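Local atomic coordinates of oxidoreductase, Gfo/Idh/MocA family (Vibrio cholerae, PDB entry 1XEA), a protein that probably works as an NAD(P)-dependent oxidoreductase of the Gfo/Idh/MocA family, binding its dinucleotide through an N-terminal Rossmann domain. Residues L197-V202 with S214-F219; D159-V164 with A301-I306; K151-L156 with G220-H225. All blocks are in the same frame, centred on the assembly; numbering follows the deposited sequence.

Overall arrangement
After the N-terminal Rossmann domain the chain builds a second domain, a mixed sheet with helices packed on it, which holds all three contacts. Strand 146-152 opens contact 3 and runs almost directly into helix 160-175, whose first turn opens contact 2. Contact 1 then forms and closes locally, within the hairpin of strands 196-206 and 209-216. Residues 220-225, at the head of strand 223-230, close contact 3, and helix 286-311 closes contact 2 near the C terminus. Contact 1 is thus nested inside both larger loops, while contacts 2 and 3 cross. Phe163 of contact 2 packs against Leu197, Leu200 and Arg217 of contact 1, joining the helical layer to the sheet.

Contact 1: L197-V202 with S214-F219; sequences LARLDV and SMNRQF
Ser214 begins the pairing with its OG anti to the backbone N (chi1 171°), where the hydroxyl donates to Asp201 OD1 at 2.8 Å, nearly along the axis of that C-O bond. The other carboxylate oxygen, Asp201 OD2, is salt-bridged to Arg199 NH1 at 2.6 Å, so the aspartate is gripped at both oxygens. Selenomethionine Met215 forms the hydrogen-bonded antiparallel pair with Leu200: Leu200 N donates to Met215 O at 2.8 Å, and Met215 N returns a bond to Leu200 O at 3.0 Å. These bonds belong to the hairpin of strands 196-206 and 209-216 in the mixed sheet; along the other edge of strand 196-206, where strand 186-193 pairs with it, Ala198 and Arg199 both face His191 in a classic beta bulge. Asn216 lays its amide carbon against Arg199 CB at 3.6 Å, its plane turned 66° from the guanidinium. Arg217 N reaches Ala198 O at 2.8 Å over a bent path (136° at the hydrogen), while its guanidinium leaves the hairpin for a salt bridge with Asp167. Gln218 N donates to Asn216 OD1 at 2.9 Å, an Asx turn that leads the chain off the strand, and Gln218 CG rests on Ala198 CB at 3.6 Å.

Contact 2: D159-V164 with A301-I306; sequences DIRTFV and AICQQI
The first turn of helix 160-175 and residues 301-306 of helix 286-311 run nearly antiparallel, their axes 153° apart in direction and 9.7 Å apart at closest approach. The backbones come nearest at Ile160 and Cys303. Asp159 is the N-cap of the first helix: its OD2 receives Thr162 N at 3.3 Å from above the carboxylate plane, and its OD1 takes the Thr162 hydroxyl, OG1, at 2.7 Å through the syn lone pair. The carboxylate thus holds the start of the helix that presents Ile160 and Val164 to the second helix. Cys303 is the centre of the interface. With SG anti to its carbonyl carbon (chi1 -83°), the thiol meets Val164 CB at 3.6 Å, both methyls of that valine lying close by, and touches Ile160 CG2 at 3.9 Å. The two branches of Ile160 divide the work: CG2 rests beside the Cys303 backbone, whereas CD1, at the end of an extended chain (chi2 176°), passes alongside Ile306 to its CG2. Val164 CG2 also approaches Ile302 CG2, at the longer distance of 4.4 Å. Arg161 starts away from the second helix but bends back at chi2 and chi3, bringing NH2 to 3.7 Å from Cys303 CB and one guanidinium face over the SG; its charge is met by a salt bridge from NH1 to Glu300. No hydrogen bond joins the two segments, so the helices are held here by apolar branches around a thiol, with the Arg161-Glu300 ion pair beside them.

Contact 3: K151-L156 with G220-H225; sequences KHRHAL and GITTEH
Strands 146-152 and 223-230 are antiparallel neighbours in the mixed sheet of the second domain, and this contact lies where the first runs out and the second begins. His152 N donates to Thr223 O at 2.8 Å, nearly along the C=O axis. The return bond, from Thr223 N to His152 O, is looser at 3.2 Å and comes from above the carbonyl plane. Past the strand end a side chain takes over from the backbone: with Thr222 OG1 anti to its carbonyl carbon (chi1 -63°), the hydroxyl accepts from His154 N at 3.0 Å. A water hydrogen-bonded to both Thr222 OG1 and His154 O spans the same join. In the non-hydrogen-bonded pair, the extended Glu224 obliquely crosses the chain of Lys151, their closest atoms being Glu224 CD and Lys151 CG at 3.7 Å. Lys151 NZ bends away at chi4 and stays 4.5 Å from Glu224 OE2, beyond a salt bridge; Glu224 OE1 instead binds Arg123 and Trp149. On the other edge of strand 146-152 lies strand 209-216. Helix 160-175 contributes Asp167, which salt-bridges Arg153, and Asn249 of the second subunit accepts from Thr222 N, placing this strand end at a subunit interface.

Contact 1: L197-V202 with S214-F219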
# COMPACT_ATOMS: atom_id res chain seq x y z
N LEU A 197 -17.00 -26.18 -9.32
CA LEU A 197 -17.15 -25.35 -8.14
C LEU A 197 -16.23 -24.15 -8.36
O LEU A 197 -15.03 -24.32 -8.59
CB LEU A 197 -16.71 -26.10 -6.89
CG LEU A 197 -17.50 -25.80 -5.61
CD1 LEU A 197 -16.71 -26.30 -4.42
CD2 LEU A 197 -17.79 -24.32 -5.48
N ALA A 198 -16.81 -22.95 -8.30
CA ALA A 198 -16.07 -21.71 -8.49
C ALA A 198 -15.62 -21.14 -7.14
O ALA A 198 -14.43 -20.93 -6.93
CB ALA A 198 -16.92 -20.70 -9.25
N ARG A 199 -16.57 -20.90 -6.24
CA ARG A 199 -16.23 -20.38 -4.92
C ARG A 199 -17.02 -21.07 -3.81
O ARG A 199 -18.18 -21.42 -3.99
CB ARG A 199 -16.47 -18.87 -4.83
CG ARG A 199 -17.91 -18.55 -4.67
CD ARG A 199 -18.16 -17.22 -4.02
NE ARG A 199 -19.60 -17.07 -3.84
CZ ARG A 199 -20.31 -17.73 -2.93
NH1 ARG A 199 -19.72 -18.57 -2.10
NH2 ARG A 199 -21.63 -17.57 -2.87
N LEU A 200 -16.37 -21.24 -2.66
CA LEU A 200 -16.96 -21.90 -1.49
C LEU A 200 -16.73 -21.02 -0.26
O LEU A 200 -15.63 -20.51 -0.06
CB LEU A 200 -16.29 -23.26 -1.29
CG LEU A 200 -16.84 -24.18 -0.20
CD1 LEU A 200 -18.27 -24.55 -0.51
CD2 LEU A 200 -15.97 -25.42 -0.11
N ASP A 201 -17.77 -20.85 0.55
CA ASP A 201 -17.65 -20.03 1.75
C ASP A 201 -18.30 -20.67 2.96
O ASP A 201 -19.52 -20.73 3.07
CB ASP A 201 -18.28 -18.66 1.52
CG ASP A 201 -17.49 -17.81 0.54
OD1 ASP A 201 -16.28 -17.62 0.76
OD2 ASP A 201 -18.08 -17.33 -0.46
N VAL A 202 -17.46 -21.15 3.88
CA VAL A 202 -17.93 -21.79 5.09
C VAL A 202 -17.65 -20.89 6.28
O VAL A 202 -16.52 -20.49 6.52
CB VAL A 202 -17.25 -23.14 5.32
CG1 VAL A 202 -17.67 -23.71 6.66
CG2 VAL A 202 -17.62 -24.09 4.20
N SER A 214 -12.91 -18.89 3.23
CA SER A 214 -13.40 -18.40 1.95
C SER A 214 -12.42 -18.73 0.82
O SER A 214 -11.22 -18.49 0.92
CB SER A 214 -13.62 -16.89 2.10
OG SER A 214 -13.90 -16.24 0.88
N MSE A 215 -12.95 -19.29 -0.26
CA MSE A 215 -12.11 -19.62 -1.40
C MSE A 215 -12.85 -19.38 -2.69
O MSE A 215 -13.84 -20.05 -2.99
CB MSE A 215 -11.68 -21.08 -1.35
CG MSE A 215 -10.92 -21.54 -2.58
SE MSE A 215 -10.10 -23.27 -2.34
CE MSE A 215 -8.55 -22.70 -1.34
N ASN A 216 -12.36 -18.42 -3.47
CA ASN A 216 -12.98 -18.11 -4.75
C ASN A 216 -11.94 -18.42 -5.80
O ASN A 216 -11.06 -17.60 -6.08
CB ASN A 216 -13.36 -16.63 -4.81
CG ASN A 216 -14.17 -16.31 -6.04
OD1 ASN A 216 -14.00 -16.92 -7.09
ND2 ASN A 216 -15.05 -15.33 -5.92
N ARG A 217 -12.03 -19.61 -6.38
CA ARG A 217 -11.07 -20.01 -7.39
C ARG A 217 -11.36 -19.46 -8.76
O ARG A 217 -10.84 -19.93 -9.77
CB ARG A 217 -10.93 -21.53 -7.40
CG ARG A 217 -10.21 -22.00 -6.18
CD ARG A 217 -10.08 -23.48 -6.13
NE ARG A 217 -9.38 -23.99 -7.29
CZ ARG A 217 -8.97 -25.25 -7.38
NH1 ARG A 217 -9.20 -26.09 -6.38
NH2 ARG A 217 -8.32 -25.65 -8.46
N GLN A 218 -12.22 -18.44 -8.79
CA GLN A 218 -12.57 -17.74 -10.02
C GLN A 218 -12.49 -16.27 -9.65
O GLN A 218 -13.35 -15.48 -10.03
CB GLN A 218 -13.99 -18.07 -10.48
CG GLN A 218 -14.14 -19.40 -11.21
CD GLN A 218 -15.17 -19.30 -12.34
OE1 GLN A 218 -16.28 -18.80 -12.13
NE2 GLN A 218 -14.80 -19.79 -13.53
N PHE A 219 -11.45 -15.92 -8.90
CA PHE A 219 -11.23 -14.55 -8.44
C PHE A 219 -10.40 -13.78 -9.48
O PHE A 219 -9.76 -14.38 -10.34
CB PHE A 219 -10.49 -14.60 -7.09
CG PHE A 219 -10.62 -13.35 -6.26
CD1 PHE A 219 -11.86 -12.92 -5.82
CD2 PHE A 219 -9.48 -12.64 -5.88
CE1 PHE A 219 -11.98 -11.81 -4.99
CE2 PHE A 219 -9.59 -11.53 -5.05
CZ PHE A 219 -10.85 -11.11 -4.60

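Contact 2: D159-V164 with A301-I306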
# COMPACT_ATOMS: atom_id res chain seq x y z
N ASP A 159 -13.80 -29.74 -9.70
CA ASP A 159 -14.83 -30.59 -9.13
C ASP A 159 -14.85 -30.50 -7.61
O ASP A 159 -13.80 -30.43 -6.96
CB ASP A 159 -14.60 -32.04 -9.51
CG ASP A 159 -13.40 -32.62 -8.81
OD1 ASP A 159 -12.29 -32.07 -9.03
OD2 ASP A 159 -13.57 -33.60 -8.04
N ILE A 160 -16.05 -30.54 -7.05
CA ILE A 160 -16.24 -30.47 -5.61
C ILE A 160 -15.17 -31.18 -4.81
O ILE A 160 -14.50 -30.55 -3.99
CB ILE A 160 -17.59 -31.06 -5.23
CG1 ILE A 160 -18.68 -30.35 -6.03
CG2 ILE A 160 -17.81 -30.93 -3.73
CD1 ILE A 160 -20.06 -30.91 -5.82
N ARG A 161 -15.00 -32.47 -5.04
CA ARG A 161 -14.01 -33.25 -4.31
C ARG A 161 -12.64 -32.61 -4.27
O ARG A 161 -12.19 -32.18 -3.21
CB ARG A 161 -13.90 -34.64 -4.91
CG ARG A 161 -15.03 -35.57 -4.52
CD ARG A 161 -14.76 -36.22 -3.19
NE ARG A 161 -15.97 -36.32 -2.40
CZ ARG A 161 -16.05 -36.97 -1.25
NH1 ARG A 161 -14.97 -37.58 -0.75
NH2 ARG A 161 -17.19 -36.99 -0.58
N THR A 162 -11.96 -32.57 -5.41
CA THR A 162 -10.63 -32.00 -5.46
C THR A 162 -10.57 -30.63 -4.81
O THR A 162 -9.72 -30.36 -3.96
CB THR A 162 -10.15 -31.85 -6.91
OG1 THR A 162 -10.24 -33.11 -7.57
CG2 THR A 162 -8.71 -31.37 -6.94
N PHE A 163 -11.47 -29.75 -5.23
CA PHE A 163 -11.55 -28.40 -4.71
C PHE A 163 -11.53 -28.39 -3.19
O PHE A 163 -10.79 -27.63 -2.58
CB PHE A 163 -12.84 -27.75 -5.23
CG PHE A 163 -13.00 -26.30 -4.86
CD1 PHE A 163 -12.97 -25.32 -5.85
CD2 PHE A 163 -13.32 -25.92 -3.57
CE1 PHE A 163 -13.27 -24.00 -5.56
CE2 PHE A 163 -13.62 -24.60 -3.27
CZ PHE A 163 -13.60 -23.64 -4.28
N VAL A 164 -12.33 -29.25 -2.57
CA VAL A 164 -12.39 -29.27 -1.12
C VAL A 164 -11.25 -30.01 -0.45
O VAL A 164 -10.54 -29.44 0.38
CB VAL A 164 -13.71 -29.88 -0.61
CG1 VAL A 164 -13.73 -29.87 0.91
CG2 VAL A 164 -14.88 -29.08 -1.15
N ALA A 301 -18.30 -33.60 5.05
CA ALA A 301 -19.64 -33.04 5.19
C ALA A 301 -19.91 -32.00 4.12
O ALA A 301 -20.96 -32.01 3.47
CB ALA A 301 -19.78 -32.42 6.56
N ILE A 302 -18.96 -31.09 3.93
CA ILE A 302 -19.12 -30.03 2.94
C ILE A 302 -19.32 -30.61 1.54
O ILE A 302 -20.23 -30.19 0.82
CB ILE A 302 -17.90 -29.08 2.96
CG1 ILE A 302 -17.84 -28.37 4.32
CG2 ILE A 302 -18.00 -28.08 1.82
CD1 ILE A 302 -16.60 -27.54 4.56
N CYS A 303 -18.49 -31.58 1.17
CA CYS A 303 -18.58 -32.21 -0.14
C CYS A 303 -19.94 -32.83 -0.42
O CYS A 303 -20.50 -32.66 -1.50
CB CYS A 303 -17.52 -33.30 -0.27
SG CYS A 303 -15.92 -32.69 -0.75
N GLN A 304 -20.45 -33.55 0.57
CA GLN A 304 -21.74 -34.20 0.44
C GLN A 304 -22.89 -33.23 0.27
O GLN A 304 -23.60 -33.30 -0.72
CB GLN A 304 -21.98 -35.11 1.63
CG GLN A 304 -21.23 -36.42 1.48
CD GLN A 304 -21.40 -37.32 2.67
OE1 GLN A 304 -22.51 -37.66 3.06
NE2 GLN A 304 -20.28 -37.74 3.26
N GLN A 305 -23.08 -32.33 1.23
CA GLN A 305 -24.18 -31.39 1.10
C GLN A 305 -24.20 -30.69 -0.27
O GLN A 305 -25.27 -30.40 -0.80
CB GLN A 305 -24.14 -30.36 2.23
CG GLN A 305 -25.40 -29.51 2.28
CD GLN A 305 -25.43 -28.57 3.47
OE1 GLN A 305 -24.49 -27.80 3.69
NE2 GLN A 305 -26.51 -28.63 4.25
N ILE A 306 -23.02 -30.42 -0.84
CA ILE A 306 -22.95 -29.76 -2.15
C ILE A 306 -23.34 -30.72 -3.27
O ILE A 306 -24.30 -30.47 -4.00
CB ILE A 306 -21.51 -29.21 -2.44
CG1 ILE A 306 -21.10 -28.18 -1.39
CG2 ILE A 306 -21.48 -28.52 -3.80
CD1 ILE A 306 -19.65 -27.71 -1.53

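Contact 3: K151-L156 with G220-H225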
# COMPACT_ATOMS: atom_id res chain seq x y z
N LYS A 151 -8.47 -17.52 0.50
CA LYS A 151 -7.46 -18.08 -0.38
C LYS A 151 -8.13 -18.19 -1.73
O LYS A 151 -8.93 -19.09 -1.95
CB LYS A 151 -7.01 -19.45 0.10
CG LYS A 151 -5.78 -19.97 -0.62
CD LYS A 151 -5.40 -21.36 -0.15
CE LYS A 151 -4.06 -21.78 -0.71
NZ LYS A 151 -4.05 -21.73 -2.20
N HIS A 152 -7.80 -17.26 -2.62
CA HIS A 152 -8.43 -17.24 -3.93
C HIS A 152 -7.46 -17.58 -5.06
O HIS A 152 -6.24 -17.45 -4.91
CB HIS A 152 -9.07 -15.87 -4.19
CG HIS A 152 -9.92 -15.36 -3.06
ND1 HIS A 152 -10.65 -16.19 -2.24
CD2 HIS A 152 -10.18 -14.10 -2.64
CE1 HIS A 152 -11.32 -15.46 -1.36
NE2 HIS A 152 -11.05 -14.19 -1.58
N ARG A 153 -8.01 -18.02 -6.19
CA ARG A 153 -7.25 -18.37 -7.39
C ARG A 153 -7.92 -17.67 -8.56
O ARG A 153 -9.11 -17.35 -8.52
CB ARG A 153 -7.29 -19.88 -7.68
CG ARG A 153 -6.45 -20.75 -6.78
CD ARG A 153 -5.27 -21.36 -7.53
NE ARG A 153 -4.21 -21.82 -6.62
CZ ARG A 153 -4.38 -22.77 -5.69
NH1 ARG A 153 -5.55 -23.37 -5.57
NH2 ARG A 153 -3.37 -23.09 -4.89
N HIS A 154 -7.15 -17.43 -9.61
CA HIS A 154 -7.67 -16.80 -10.81
C HIS A 154 -8.00 -17.87 -11.85
O HIS A 154 -7.14 -18.69 -12.20
CB HIS A 154 -6.64 -15.85 -11.40
CG HIS A 154 -6.98 -15.37 -12.78
ND1 HIS A 154 -8.16 -14.74 -13.08
CD2 HIS A 154 -6.27 -15.41 -13.93
CE1 HIS A 154 -8.17 -14.41 -14.36
NE2 HIS A 154 -7.03 -14.80 -14.90
N ALA A 155 -9.23 -17.86 -12.33
CA ALA A 155 -9.70 -18.80 -13.35
C ALA A 155 -9.21 -20.24 -13.14
O ALA A 155 -8.45 -20.77 -13.95
CB ALA A 155 -9.26 -18.30 -14.72
N LEU A 156 -9.67 -20.89 -12.07
CA LEU A 156 -9.26 -22.26 -11.81
C LEU A 156 -10.34 -23.04 -11.07
O LEU A 156 -10.11 -23.54 -9.96
CB LEU A 156 -7.97 -22.28 -11.01
CG LEU A 156 -7.19 -23.61 -10.99
CD1 LEU A 156 -6.55 -23.82 -12.35
CD2 LEU A 156 -6.12 -23.56 -9.92
N GLY A 220 -10.41 -12.46 -9.38
CA GLY A 220 -9.66 -11.65 -10.32
C GLY A 220 -8.15 -11.84 -10.23
O GLY A 220 -7.41 -11.49 -11.16
N ILE A 221 -7.69 -12.42 -9.13
CA ILE A 221 -6.26 -12.65 -8.92
C ILE A 221 -6.03 -13.75 -7.89
O ILE A 221 -6.92 -14.06 -7.10
CB ILE A 221 -5.55 -11.34 -8.45
CG1 ILE A 221 -4.04 -11.44 -8.65
CG2 ILE A 221 -5.82 -11.10 -6.98
CD1 ILE A 221 -3.33 -10.10 -8.50
N THR A 222 -4.85 -14.34 -7.91
CA THR A 222 -4.53 -15.39 -6.95
C THR A 222 -3.84 -14.73 -5.75
O THR A 222 -2.77 -14.13 -5.91
CB THR A 222 -3.61 -16.44 -7.61
OG1 THR A 222 -4.31 -17.07 -8.70
CG2 THR A 222 -3.20 -17.50 -6.60
N THR A 223 -4.47 -14.80 -4.58
CA THR A 223 -3.90 -14.23 -3.34
C THR A 223 -4.51 -14.90 -2.14
O THR A 223 -5.48 -15.65 -2.26
CB THR A 223 -4.20 -12.72 -3.14
OG1 THR A 223 -5.62 -12.51 -3.16
CG2 THR A 223 -3.53 -11.87 -4.20
N GLU A 224 -3.95 -14.61 -0.98
CA GLU A 224 -4.43 -15.22 0.23
C GLU A 224 -4.37 -14.18 1.33
O GLU A 224 -3.31 -13.68 1.66
CB GLU A 224 -3.55 -16.42 0.54
CG GLU A 224 -4.11 -17.38 1.55
CD GLU A 224 -3.26 -18.62 1.65
OE1 GLU A 224 -3.46 -19.39 2.61
OE2 GLU A 224 -2.40 -18.82 0.77
N HIS A 225 -5.53 -13.86 1.90
CA HIS A 225 -5.61 -12.85 2.93
C HIS A 225 -6.14 -13.39 4.24
O HIS A 225 -7.15 -14.08 4.26
CB HIS A 225 -6.53 -11.72 2.48
CG HIS A 225 -6.06 -11.02 1.24
ND1 HIS A 225 -6.86 -10.15 0.54
CD2 HIS A 225 -4.86 -11.04 0.60
CE1 HIS A 225 -6.18 -9.66 -0.48
NE2 HIS A 225 -4.97 -10.19 -0.47
O HOH W 1 -4.36 -19.02 -11.18